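Local coordinates for alpha-1,2-Mannosidase (Trichoderma reesei, PDB 1HCU), which probably hydrolyses alpha-1,2-linked mannose residues from high-mannose N-glycans, as a calcium-dependent glycosidase of family 47, at residues A[482-485]-A[489-492]; A[182-187]-A[248-253]; A[471-474]-A[478-481]; A[58-63]-A[102-107]. One frame throughout, in Å; residues are numbered along the deposited sequence.

Contact 1: residues A[482-485]-A[489-492]. With CA (calcium ion), chain H.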
loop_
_atom_site.group_PDB
_atom_site.type_symbol
_atom_site.label_atom_id
_atom_site.label_comp_id
_atom_site.label_asym_id
_atom_site.label_seq_id
_atom_site.Cartn_x
_atom_site.Cartn_y
_atom_site.Cartn_z
ATOM N N VAL A 482 -12.082 -5.629 -2.929
ATOM C CA VAL A 482 -10.655 -5.775 -3.183
ATOM C C VAL A 482 -9.940 -4.514 -2.745
ATOM O O VAL A 482 -10.295 -3.418 -3.178
ATOM C CB VAL A 482 -10.347 -5.969 -4.684
ATOM C CG1 VAL A 482 -8.881 -6.372 -4.862
ATOM C CG2 VAL A 482 -11.266 -7.007 -5.277
ATOM N N PHE A 483 -8.925 -4.669 -1.900
ATOM C CA PHE A 483 -8.172 -3.515 -1.422
ATOM C C PHE A 483 -7.152 -3.040 -2.459
ATOM O O PHE A 483 -6.389 -3.843 -3.019
ATOM C CB PHE A 483 -7.434 -3.834 -0.120
ATOM C CG PHE A 483 -8.334 -4.024 1.076
ATOM C CD1 PHE A 483 -8.694 -5.301 1.497
ATOM C CD2 PHE A 483 -8.786 -2.929 1.808
ATOM C CE1 PHE A 483 -9.491 -5.486 2.640
ATOM C CE2 PHE A 483 -9.580 -3.103 2.946
ATOM C CZ PHE A 483 -9.931 -4.384 3.361
ATOM N N ASN A 484 -7.153 -1.733 -2.718
ATOM C CA ASN A 484 -6.207 -1.155 -3.655
ATOM C C ASN A 484 -4.927 -1.027 -2.834
ATOM O O ASN A 484 -4.916 -1.374 -1.655
ATOM C CB ASN A 484 -6.715 0.204 -4.180
ATOM C CG ASN A 484 -6.191 1.394 -3.387
ATOM O OD1 ASN A 484 -6.128 1.373 -2.159
ATOM N ND2 ASN A 484 -5.833 2.450 -4.100
ATOM N N THR A 485 -3.854 -0.535 -3.431
ATOM C CA THR A 485 -2.597 -0.441 -2.700
ATOM C C THR A 485 -2.596 0.511 -1.497
ATOM O O THR A 485 -1.732 0.414 -0.638
ATOM C CB THR A 485 -1.453 -0.074 -3.662
ATOM O OG1 THR A 485 -0.284 -0.799 -3.288
ATOM C CG2 THR A 485 -1.158 1.415 -3.630
ATOM N N PRO A 489 -10.780 -0.291 -0.444
ATOM C CA PRO A 489 -11.556 -1.406 -0.999
ATOM C C PRO A 489 -12.574 -1.042 -2.081
ATOM O O PRO A 489 -13.427 -0.187 -1.867
ATOM C CB PRO A 489 -12.232 -1.981 0.239
ATOM C CG PRO A 489 -12.537 -0.741 1.026
ATOM C CD PRO A 489 -11.224 0.021 0.927
ATOM N N PHE A 490 -12.491 -1.704 -3.231
ATOM C CA PHE A 490 -13.419 -1.464 -4.340
ATOM C C PHE A 490 -14.299 -2.697 -4.517
ATOM O O PHE A 490 -13.850 -3.815 -4.260
ATOM C CB PHE A 490 -12.650 -1.257 -5.652
ATOM C CG PHE A 490 -11.690 -0.118 -5.625
ATOM C CD1 PHE A 490 -10.561 -0.134 -6.439
ATOM C CD2 PHE A 490 -11.909 0.977 -4.799
ATOM C CE1 PHE A 490 -9.660 0.934 -6.425
ATOM C CE2 PHE A 490 -11.027 2.038 -4.776
ATOM C CZ PHE A 490 -9.897 2.021 -5.589
ATOM N N SER A 491 -15.547 -2.515 -4.944
ATOM C CA SER A 491 -16.407 -3.680 -5.188
ATOM C C SER A 491 -15.870 -4.308 -6.466
ATOM O O SER A 491 -15.389 -3.591 -7.345
ATOM C CB SER A 491 -17.863 -3.273 -5.428
ATOM O OG SER A 491 -18.465 -2.751 -4.263
ATOM N N ILE A 492 -15.941 -5.633 -6.575
ATOM C CA ILE A 492 -15.462 -6.315 -7.776
ATOM C C ILE A 492 -16.506 -6.176 -8.884
ATOM O O ILE A 492 -17.692 -6.016 -8.610
ATOM C CB ILE A 492 -15.185 -7.810 -7.507
ATOM C CG1 ILE A 492 -16.503 -8.563 -7.290
ATOM C CG2 ILE A 492 -14.280 -7.946 -6.276
ATOM C CD1 ILE A 492 -16.345 -10.063 -7.174
HETATM CA CA CA H . 0.811 -0.536 -0.654
HETATM O O HOH W 1 1.769 1.620 -2.248
HETATM O O HOH W 2 3.340 0.424 -0.021
HETATM O O HOH W 3 2.359 -2.607 -1.518
HETATM O O HOH W 4 0.501 -0.797 2.080
#
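Val-482 and Phe-483 pair with Phe-490 and Pro-489 in a short antiparallel beta hairpin near the C-terminus, the element that in family 47 enzymes plugs the helical barrel and presents calcium at its tip. Val-482 and Phe-490 form the hydrogen-bonded pair: Val-482 N donates to Phe-490 O at 2.9 Å, and Phe-490 N returns to Val-482 O at 2.8 Å, nearly straight (165°). Next to it Phe-483 and Pro-489 are a non-hydrogen-bonded pair, a place that suits proline because it has no N-H to offer. Their backbones come close, and with Phe-483 CG anti to the carbonyl carbon (chi1 -69°) Pro-489 CB leans off-centre on the ring, 3.9 Å from CD2. Trimming Phe-483 to alanine removes the ring, and Pro-489 would probably be less firmly packed on that side. On the other side of the hairpin, Asn-484 CB touches Phe-490 CE1 at 3.8 Å, while its amide bonds to His-488 N, Glu-486 N, Ile-103 O and Glu-184. The chain beyond, thus fixed, lets Thr-485 grip the calcium ion twice, through O at 2.7 Å and OG1 at 2.9 Å. Four waters bind it as well, and could probably give way to sugar hydroxyls.

Contact 2: residues A[182-187]-A[248-253]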
loop_
_atom_site.group_PDB
_atom_site.type_symbol
_atom_site.label_atom_id
_atom_site.label_comp_id
_atom_site.label_asym_id
_atom_site.label_seq_id
_atom_site.Cartn_x
_atom_site.Cartn_y
_atom_site.Cartn_z
ATOM N N VAL A 182 -4.148 0.326 -13.143
ATOM C CA VAL A 182 -5.182 -0.532 -13.717
ATOM C C VAL A 182 -6.407 -0.807 -12.839
ATOM O O VAL A 182 -7.537 -0.771 -13.329
ATOM C CB VAL A 182 -4.566 -1.883 -14.202
ATOM C CG1 VAL A 182 -3.884 -2.611 -13.047
ATOM C CG2 VAL A 182 -5.639 -2.747 -14.816
ATOM N N LEU A 183 -6.199 -1.065 -11.551
ATOM C CA LEU A 183 -7.320 -1.345 -10.661
ATOM C C LEU A 183 -8.295 -0.171 -10.571
ATOM O O LEU A 183 -9.487 -0.325 -10.831
ATOM C CB LEU A 183 -6.827 -1.670 -9.245
ATOM C CG LEU A 183 -7.614 -2.700 -8.417
ATOM C CD1 LEU A 183 -7.290 -2.514 -6.928
ATOM C CD2 LEU A 183 -9.095 -2.559 -8.652
ATOM N N GLU A 184 -7.802 1.011 -10.214
ATOM C CA GLU A 184 -8.721 2.131 -10.069
ATOM C C GLU A 184 -9.271 2.721 -11.355
ATOM O O GLU A 184 -10.395 3.216 -11.376
ATOM C CB GLU A 184 -8.138 3.239 -9.164
ATOM C CG GLU A 184 -6.634 3.430 -9.119
ATOM C CD GLU A 184 -5.882 2.268 -8.495
ATOM O OE1 GLU A 184 -5.359 1.433 -9.259
ATOM O OE2 GLU A 184 -5.817 2.189 -7.244
ATOM N N TRP A 185 -8.501 2.642 -12.432
ATOM C CA TRP A 185 -8.951 3.162 -13.715
ATOM C C TRP A 185 -9.983 2.224 -14.355
ATOM O O TRP A 185 -10.905 2.677 -15.032
ATOM C CB TRP A 185 -7.744 3.391 -14.635
ATOM C CG TRP A 185 -7.011 4.665 -14.283
ATOM C CD1 TRP A 185 -6.374 4.954 -13.105
ATOM C CD2 TRP A 185 -6.928 5.848 -15.085
ATOM N NE1 TRP A 185 -5.908 6.246 -13.126
ATOM C CE2 TRP A 185 -6.233 6.820 -14.328
ATOM C CE3 TRP A 185 -7.376 6.183 -16.370
ATOM C CZ2 TRP A 185 -5.976 8.110 -14.815
ATOM C CZ3 TRP A 185 -7.120 7.470 -16.855
ATOM C CH2 TRP A 185 -6.427 8.413 -16.077
ATOM N N THR A 186 -9.837 0.920 -14.131
ATOM C CA THR A 186 -10.800 -0.032 -14.670
ATOM C C THR A 186 -12.083 0.116 -13.858
ATOM O O THR A 186 -13.185 0.063 -14.400
ATOM C CB THR A 186 -10.294 -1.496 -14.573
ATOM O OG1 THR A 186 -9.208 -1.690 -15.490
ATOM C CG2 THR A 186 -11.412 -2.474 -14.917
ATOM N N ARG A 187 -11.926 0.331 -12.555
ATOM C CA ARG A 187 -13.065 0.512 -11.658
ATOM C C ARG A 187 -13.844 1.753 -12.090
ATOM O O ARG A 187 -15.070 1.751 -12.105
ATOM C CB ARG A 187 -12.581 0.673 -10.205
ATOM C CG ARG A 187 -13.699 0.695 -9.168
ATOM C CD ARG A 187 -14.554 -0.555 -9.295
ATOM N NE ARG A 187 -15.789 -0.499 -8.514
ATOM C CZ ARG A 187 -16.930 -1.078 -8.887
ATOM N NH1 ARG A 187 -16.986 -1.750 -10.033
ATOM N NH2 ARG A 187 -18.011 -1.003 -8.112
ATOM N N TYR A 248 3.367 -6.266 -8.894
ATOM C CA TYR A 248 3.075 -7.679 -8.661
ATOM C C TYR A 248 1.769 -7.796 -7.885
ATOM O O TYR A 248 0.960 -8.687 -8.150
ATOM C CB TYR A 248 4.201 -8.343 -7.855
ATOM C CG TYR A 248 5.495 -8.478 -8.624
ATOM C CD1 TYR A 248 6.711 -8.098 -8.058
ATOM C CD2 TYR A 248 5.498 -8.956 -9.929
ATOM C CE1 TYR A 248 7.895 -8.187 -8.778
ATOM C CE2 TYR A 248 6.670 -9.051 -10.656
ATOM C CZ TYR A 248 7.863 -8.662 -10.077
ATOM O OH TYR A 248 9.022 -8.734 -10.813
ATOM N N GLU A 249 1.571 -6.881 -6.937
ATOM C CA GLU A 249 0.367 -6.853 -6.105
ATOM C C GLU A 249 -0.913 -6.748 -6.940
ATOM O O GLU A 249 -1.849 -7.531 -6.755
ATOM C CB GLU A 249 0.433 -5.666 -5.118
ATOM C CG GLU A 249 -0.735 -5.538 -4.119
ATOM C CD GLU A 249 -0.671 -4.243 -3.285
ATOM O OE1 GLU A 249 -1.641 -3.943 -2.543
ATOM O OE2 GLU A 249 0.349 -3.526 -3.370
ATOM N N TYR A 250 -0.962 -5.779 -7.850
ATOM C CA TYR A 250 -2.158 -5.575 -8.663
ATOM C C TYR A 250 -2.433 -6.682 -9.672
ATOM O O TYR A 250 -3.556 -6.826 -10.150
ATOM C CB TYR A 250 -2.107 -4.216 -9.378
ATOM C CG TYR A 250 -2.618 -3.049 -8.543
ATOM C CD1 TYR A 250 -2.753 -1.769 -9.098
ATOM C CD2 TYR A 250 -2.930 -3.212 -7.196
ATOM C CE1 TYR A 250 -3.177 -0.679 -8.322
ATOM C CE2 TYR A 250 -3.358 -2.126 -6.412
ATOM C CZ TYR A 250 -3.472 -0.870 -6.976
ATOM O OH TYR A 250 -3.839 0.188 -6.178
ATOM N N LEU A 251 -1.413 -7.467 -9.988
ATOM C CA LEU A 251 -1.573 -8.565 -10.924
ATOM C C LEU A 251 -2.611 -9.561 -10.403
ATOM O O LEU A 251 -3.564 -9.910 -11.107
ATOM C CB LEU A 251 -0.237 -9.268 -11.124
ATOM C CG LEU A 251 0.465 -9.222 -12.486
ATOM C CD1 LEU A 251 0.285 -7.913 -13.203
ATOM C CD2 LEU A 251 1.930 -9.500 -12.234
ATOM N N ILE A 252 -2.432 -10.011 -9.165
ATOM C CA ILE A 252 -3.368 -10.962 -8.579
ATOM C C ILE A 252 -4.660 -10.260 -8.152
ATOM O O ILE A 252 -5.733 -10.868 -8.162
ATOM C CB ILE A 252 -2.739 -11.684 -7.360
ATOM C CG1 ILE A 252 -3.656 -12.808 -6.867
ATOM C CG2 ILE A 252 -2.476 -10.685 -6.253
ATOM C CD1 ILE A 252 -3.856 -13.928 -7.864
ATOM N N LYS A 253 -4.569 -8.982 -7.792
ATOM C CA LYS A 253 -5.767 -8.264 -7.371
ATOM C C LYS A 253 -6.746 -8.023 -8.517
ATOM O O LYS A 253 -7.956 -7.955 -8.300
ATOM C CB LYS A 253 -5.398 -6.952 -6.671
ATOM C CG LYS A 253 -4.866 -7.183 -5.258
ATOM C CD LYS A 253 -4.706 -5.892 -4.470
ATOM C CE LYS A 253 -4.271 -6.177 -3.035
ATOM N NZ LYS A 253 -4.132 -4.914 -2.240
#
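A bend at chi2 (-67°) folds the Glu-184 chain over so that its carboxylate arrives beside the phenol of Tyr-250, whose ring stands out from its own helix toward helix 182-192. The two groups then meet crosswise, with carboxylate and ring only modestly inclined to one another: Glu-184 OE2 stands 3.0 Å from Tyr-250 OH, and OE1 lies 3.2 Å from CE1. Glu-184 OE2 and Tyr-250 OH are also tied to the hairpin: OE2 accepts from Asn-484 ND2, OH from Thr-485 N. Leu-183 approaches from over one face of the ring, its CB 3.9 Å from Tyr-250 CE1 in a CH-pi contact displaced toward the rim, and its CD1 reaches CE2 at 4.0 Å. Val-182 adds CG1 at 4.2 Å from Tyr-250 CD1. A large flat side chain suits this place because the axes of segments 182-187 and 248-253 come no nearer than 10.7 Å, inclined at 41°, and the tyrosine spans the gap while offering a polar end. On helix 245-257, Lys-253 NZ forms a salt bridge at 2.7 Å with Glu-249 OE1, which offers its anti lone pair, and also bonds to Phe-483 O; Glu-249 OE2 in turn holds Thr-485 OG1. The buried charges thus have partners, and Glu-249 acts as a second-shell residue positioning a calcium ligand. Neighbouring helices running in roughly the same sense, with their polar residues turned to a central hairpin, are characteristic of the alpha/alpha barrel of family 47 glycosidases.

Contact 3: residues A[471-474]-A[478-481]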
loop_
_atom_site.group_PDB
_atom_site.type_symbol
_atom_site.label_atom_id
_atom_site.label_comp_id
_atom_site.label_asym_id
_atom_site.label_seq_id
_atom_site.Cartn_x
_atom_site.Cartn_y
_atom_site.Cartn_z
ATOM N N VAL A 471 -16.198 -6.215 3.639
ATOM C CA VAL A 471 -14.879 -5.659 3.415
ATOM C C VAL A 471 -13.787 -6.633 3.855
ATOM O O VAL A 471 -12.714 -6.665 3.265
ATOM C CB VAL A 471 -14.724 -4.330 4.179
ATOM C CG1 VAL A 471 -13.362 -3.719 3.900
ATOM C CG2 VAL A 471 -15.827 -3.377 3.764
ATOM N N GLN A 472 -14.071 -7.429 4.886
ATOM C CA GLN A 472 -13.111 -8.406 5.403
ATOM C C GLN A 472 -12.777 -9.436 4.320
ATOM O O GLN A 472 -13.660 -9.884 3.587
ATOM C CB GLN A 472 -13.695 -9.134 6.626
ATOM C CG GLN A 472 -14.021 -8.258 7.853
ATOM C CD GLN A 472 -12.831 -8.026 8.783
ATOM O OE1 GLN A 472 -12.977 -7.424 9.850
ATOM N NE2 GLN A 472 -11.658 -8.503 8.387
ATOM N N VAL A 473 -11.510 -9.823 4.211
ATOM C CA VAL A 473 -11.155 -10.811 3.202
ATOM C C VAL A 473 -11.592 -12.217 3.655
ATOM O O VAL A 473 -11.282 -12.647 4.767
ATOM C CB VAL A 473 -9.634 -10.785 2.897
ATOM C CG1 VAL A 473 -9.229 -9.413 2.365
ATOM C CG2 VAL A 473 -8.857 -11.088 4.134
ATOM N N GLN A 474 -12.338 -12.913 2.798
ATOM C CA GLN A 474 -12.826 -14.255 3.108
ATOM C C GLN A 474 -11.829 -15.332 2.683
ATOM O O GLN A 474 -11.439 -15.413 1.514
ATOM C CB GLN A 474 -14.168 -14.503 2.413
ATOM C CG GLN A 474 -15.225 -13.433 2.674
ATOM C CD GLN A 474 -15.512 -13.236 4.148
ATOM O OE1 GLN A 474 -15.784 -14.191 4.868
ATOM N NE2 GLN A 474 -15.459 -11.989 4.602
ATOM N N GLY A 478 -15.302 -16.030 -2.273
ATOM C CA GLY A 478 -16.561 -15.316 -2.240
ATOM C C GLY A 478 -16.351 -13.864 -1.849
ATOM O O GLY A 478 -17.258 -13.230 -1.311
ATOM N N ASN A 479 -15.158 -13.332 -2.105
ATOM C CA ASN A 479 -14.883 -11.940 -1.767
ATOM C C ASN A 479 -15.615 -10.981 -2.685
ATOM O O ASN A 479 -15.593 -11.136 -3.903
ATOM C CB ASN A 479 -13.387 -11.636 -1.833
ATOM C CG ASN A 479 -12.623 -12.249 -0.686
ATOM O OD1 ASN A 479 -12.156 -13.394 -0.768
ATOM N ND2 ASN A 479 -12.505 -11.494 0.413
ATOM N N LYS A 480 -16.261 -9.981 -2.100
ATOM C CA LYS A 480 -16.980 -9.010 -2.901
ATOM C C LYS A 480 -16.232 -7.684 -2.981
ATOM O O LYS A 480 -16.654 -6.777 -3.698
ATOM C CB LYS A 480 -18.392 -8.808 -2.347
ATOM C CG LYS A 480 -19.197 -10.102 -2.291
ATOM C CD LYS A 480 -20.692 -9.835 -2.221
ATOM C CE LYS A 480 -21.212 -9.309 -3.555
ATOM N NZ LYS A 480 -21.007 -10.313 -4.630
ATOM N N PHE A 481 -15.122 -7.577 -2.251
ATOM C CA PHE A 481 -14.307 -6.359 -2.270
ATOM C C PHE A 481 -12.823 -6.648 -2.506
ATOM O O PHE A 481 -12.361 -7.776 -2.327
ATOM C CB PHE A 481 -14.476 -5.562 -0.967
ATOM C CG PHE A 481 -15.752 -4.758 -0.905
ATOM C CD1 PHE A 481 -16.966 -5.370 -0.615
ATOM C CD2 PHE A 481 -15.742 -3.392 -1.192
ATOM C CE1 PHE A 481 -18.156 -4.640 -0.613
ATOM C CE2 PHE A 481 -16.927 -2.652 -1.192
ATOM C CZ PHE A 481 -18.135 -3.279 -0.904
HETATM O O HOH W 5 -11.625 -7.746 0.710
HETATM O O HOH W 6 -14.077 -9.001 0.452
#
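The side chain of Asn-479 reaches across to the backbone of Gln-474, its CG 3.6 Å from Gln-474 N and 4.0 Å from Gln-474 O. It gets there because CG stands anti to the carbonyl carbon (chi1 -73°), which swings the small amide into the gap between two chains that run roughly antiparallel without forming a strand ladder. A short polar side chain suits the spot: it faces the backbone N and O of Gln-474 and is flanked by the CB atoms of Val-473 and Gln-474. Gln-474 curls back on its own segment, bent at chi2, and its NE2 donates to Gln-472 O at 2.9 Å from above the carbonyl plane. Farther along, water takes the place of direct backbone bonds. One molecule accepts from Phe-481 N at 3.2 Å and lies near Gln-472 O, and a second lies between Val-471 O and Phe-481 O. Gly-478 has a positive phi (83°), where a side chain would crowd the preceding carbonyl oxygen. This loop follows helix 451-465 and leads into strand 481-483. Val-473 rests on Tyr-400 of helix 393-405 and its O is bonded by Arg-403, Val-471 and Val-473 both pack on Phe-483, and Phe-481 leans on Pro-489 and Ser-491 of strand 489-491.

Contact 4: residues A[58-63]-A[102-107]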
loop_
_atom_site.group_PDB
_atom_site.type_symbol
_atom_site.label_atom_id
_atom_site.label_comp_id
_atom_site.label_asym_id
_atom_site.label_seq_id
_atom_site.Cartn_x
_atom_site.Cartn_y
_atom_site.Cartn_z
ATOM N N ALA A 58 -7.711 13.910 4.376
ATOM C CA ALA A 58 -9.175 13.832 4.449
ATOM C C ALA A 58 -9.747 12.759 3.523
ATOM O O ALA A 58 -10.638 12.013 3.913
ATOM C CB ALA A 58 -9.801 15.195 4.121
ATOM N N ILE A 59 -9.225 12.677 2.303
ATOM C CA ILE A 59 -9.706 11.693 1.331
ATOM C C ILE A 59 -9.237 10.278 1.670
ATOM O O ILE A 59 -10.004 9.316 1.591
ATOM C CB ILE A 59 -9.232 12.053 -0.094
ATOM C CG1 ILE A 59 -9.662 13.486 -0.438
ATOM C CG2 ILE A 59 -9.802 11.067 -1.105
ATOM C CD1 ILE A 59 -11.168 13.719 -0.369
ATOM N N ASP A 60 -7.973 10.167 2.054
ATOM C CA ASP A 60 -7.379 8.889 2.410
ATOM C C ASP A 60 -8.034 8.253 3.646
ATOM O O ASP A 60 -8.123 7.031 3.737
ATOM C CB ASP A 60 -5.879 9.082 2.643
ATOM C CG ASP A 60 -5.029 8.184 1.762
ATOM O OD1 ASP A 60 -5.566 7.653 0.764
ATOM O OD2 ASP A 60 -3.822 8.019 2.058
ATOM N N GLY A 61 -8.512 9.077 4.580
ATOM C CA GLY A 61 -9.135 8.537 5.782
ATOM C C GLY A 61 -10.645 8.345 5.717
ATOM O O GLY A 61 -11.240 7.675 6.569
ATOM N N LEU A 62 -11.266 8.916 4.694
ATOM C CA LEU A 62 -12.708 8.833 4.520
ATOM C C LEU A 62 -13.296 7.425 4.652
ATOM O O LEU A 62 -14.216 7.210 5.436
ATOM C CB LEU A 62 -13.096 9.429 3.163
ATOM C CG LEU A 62 -14.566 9.358 2.752
ATOM C CD1 LEU A 62 -15.434 9.973 3.830
ATOM C CD2 LEU A 62 -14.763 10.090 1.411
ATOM N N ASP A 63 -12.781 6.464 3.891
ATOM C CA ASP A 63 -13.331 5.123 3.968
ATOM C C ASP A 63 -13.038 4.431 5.294
ATOM O O ASP A 63 -13.825 3.605 5.757
ATOM C CB ASP A 63 -12.859 4.264 2.787
ATOM C CG ASP A 63 -11.363 4.034 2.775
ATOM O OD1 ASP A 63 -10.916 3.280 1.888
ATOM O OD2 ASP A 63 -10.637 4.593 3.629
ATOM N N ASN A 102 -3.207 8.776 -7.886
ATOM C CA ASN A 102 -4.114 7.699 -8.234
ATOM C C ASN A 102 -4.529 6.825 -7.056
ATOM O O ASN A 102 -5.719 6.643 -6.794
ATOM C CB ASN A 102 -3.462 6.821 -9.309
ATOM C CG ASN A 102 -4.250 5.555 -9.578
ATOM O OD1 ASN A 102 -5.289 5.581 -10.242
ATOM N ND2 ASN A 102 -3.772 4.443 -9.043
ATOM N N ILE A 103 -3.546 6.274 -6.353
ATOM C CA ILE A 103 -3.818 5.379 -5.236
ATOM C C ILE A 103 -4.513 6.041 -4.043
ATOM O O ILE A 103 -5.320 5.401 -3.357
ATOM C CB ILE A 103 -2.510 4.672 -4.761
ATOM C CG1 ILE A 103 -1.563 5.678 -4.102
ATOM C CG2 ILE A 103 -1.827 4.001 -5.948
ATOM C CD1 ILE A 103 -0.304 5.051 -3.511
ATOM N N ARG A 104 -4.213 7.315 -3.800
ATOM C CA ARG A 104 -4.828 8.034 -2.678
ATOM C C ARG A 104 -6.175 8.675 -3.016
ATOM O O ARG A 104 -7.213 8.291 -2.481
ATOM C CB ARG A 104 -3.893 9.130 -2.154
ATOM C CG ARG A 104 -2.663 8.649 -1.408
ATOM C CD ARG A 104 -1.977 9.829 -0.735
ATOM N NE ARG A 104 -0.797 9.430 0.018
ATOM C CZ ARG A 104 0.253 8.820 -0.517
ATOM N NH1 ARG A 104 0.260 8.545 -1.815
ATOM N NH2 ARG A 104 1.294 8.487 0.240
ATOM N N TYR A 105 -6.152 9.657 -3.907
ATOM C CA TYR A 105 -7.365 10.376 -4.267
ATOM C C TYR A 105 -8.396 9.559 -5.041
ATOM O O TYR A 105 -9.514 9.352 -4.575
ATOM C CB TYR A 105 -6.979 11.642 -5.032
ATOM C CG TYR A 105 -6.249 12.645 -4.158
ATOM C CD1 TYR A 105 -4.903 12.947 -4.367
ATOM C CD2 TYR A 105 -6.925 13.319 -3.135
ATOM C CE1 TYR A 105 -4.248 13.911 -3.579
ATOM C CE2 TYR A 105 -6.285 14.276 -2.347
ATOM C CZ TYR A 105 -4.949 14.574 -2.575
ATOM O OH TYR A 105 -4.344 15.568 -1.833
ATOM N N LEU A 106 -8.014 9.091 -6.219
ATOM C CA LEU A 106 -8.906 8.295 -7.026
ATOM C C LEU A 106 -9.350 7.058 -6.224
ATOM O O LEU A 106 -10.541 6.746 -6.141
ATOM C CB LEU A 106 -8.183 7.899 -8.317
ATOM C CG LEU A 106 -9.065 7.364 -9.435
ATOM C CD1 LEU A 106 -10.173 8.375 -9.696
ATOM C CD2 LEU A 106 -8.239 7.111 -10.699
ATOM N N GLY A 107 -8.392 6.369 -5.611
ATOM C CA GLY A 107 -8.727 5.195 -4.814
ATOM C C GLY A 107 -9.638 5.530 -3.647
ATOM O O GLY A 107 -10.644 4.859 -3.414
#
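The axes of segments 58-63 and 102-107 approach to 8.6 Å and cross at 66°, bringing Ile-59 against Tyr-105 and Asp-60 against Arg-104. The second helix widens into a pi-type turn here, where Gly-107 N reaches back to Asn-102 O at 2.9 Å. At Ile-59, CG1 meets the edge of the Tyr-105 ring at CD2, 3.8 Å away, while CG2 lies over the helix backbone, 4.0 Å from Arg-104 O. A branched aliphatic chain suits a position that must touch both a ring and a helix surface. Asp-60 lies alongside the extended Arg-104 chain: OD1 is 3.5 Å from Arg-104 CA, and OD2 is 3.7 Å from CG. The ion pair between Asp-60 OD2 and Arg-104 NE is long, 3.9 Å, and the oxygen lies well out of the guanidinium plane, so it attracts by charge alone. The firmer bonds run outward, from Asp-60 to His-488 and Ser-451, and from Arg-104 NE to the same serine. With an alanine at Asp-60, His-488 and Ser-451 would probably lose an acceptor, and the arginine chain one neighbouring carboxylate. Because Arg-104 NH1 also forms a salt bridge with Glu-100, the predicted proton donor, Asp-60 and Ser-451 probably help to place the arginine beside that carboxylate.

Overall arrangement
Contact 1, the hairpin, is the meeting point: its centre lies about 9 Å from the centres of contacts 2 and 3 and about 12 Å from that of contact 4, and it touches all three. Along the chain the order is contact 4, contact 2, contact 3 and then contact 1, which begins where the loop of contact 3 runs into strand 481-483. Contacts 2 and 4, about 16 Å apart between centres, are joined by Asn-102 against Glu-184 and Trp-185. Contacts 3 and 4 are farthest apart, about 20 Å between centres, and do not touch. Helices from distant parts of the sequence thus converge on the C-terminal hairpin, securing the calcium-bearing tip inside the barrel near the predicted catalytic carboxylates.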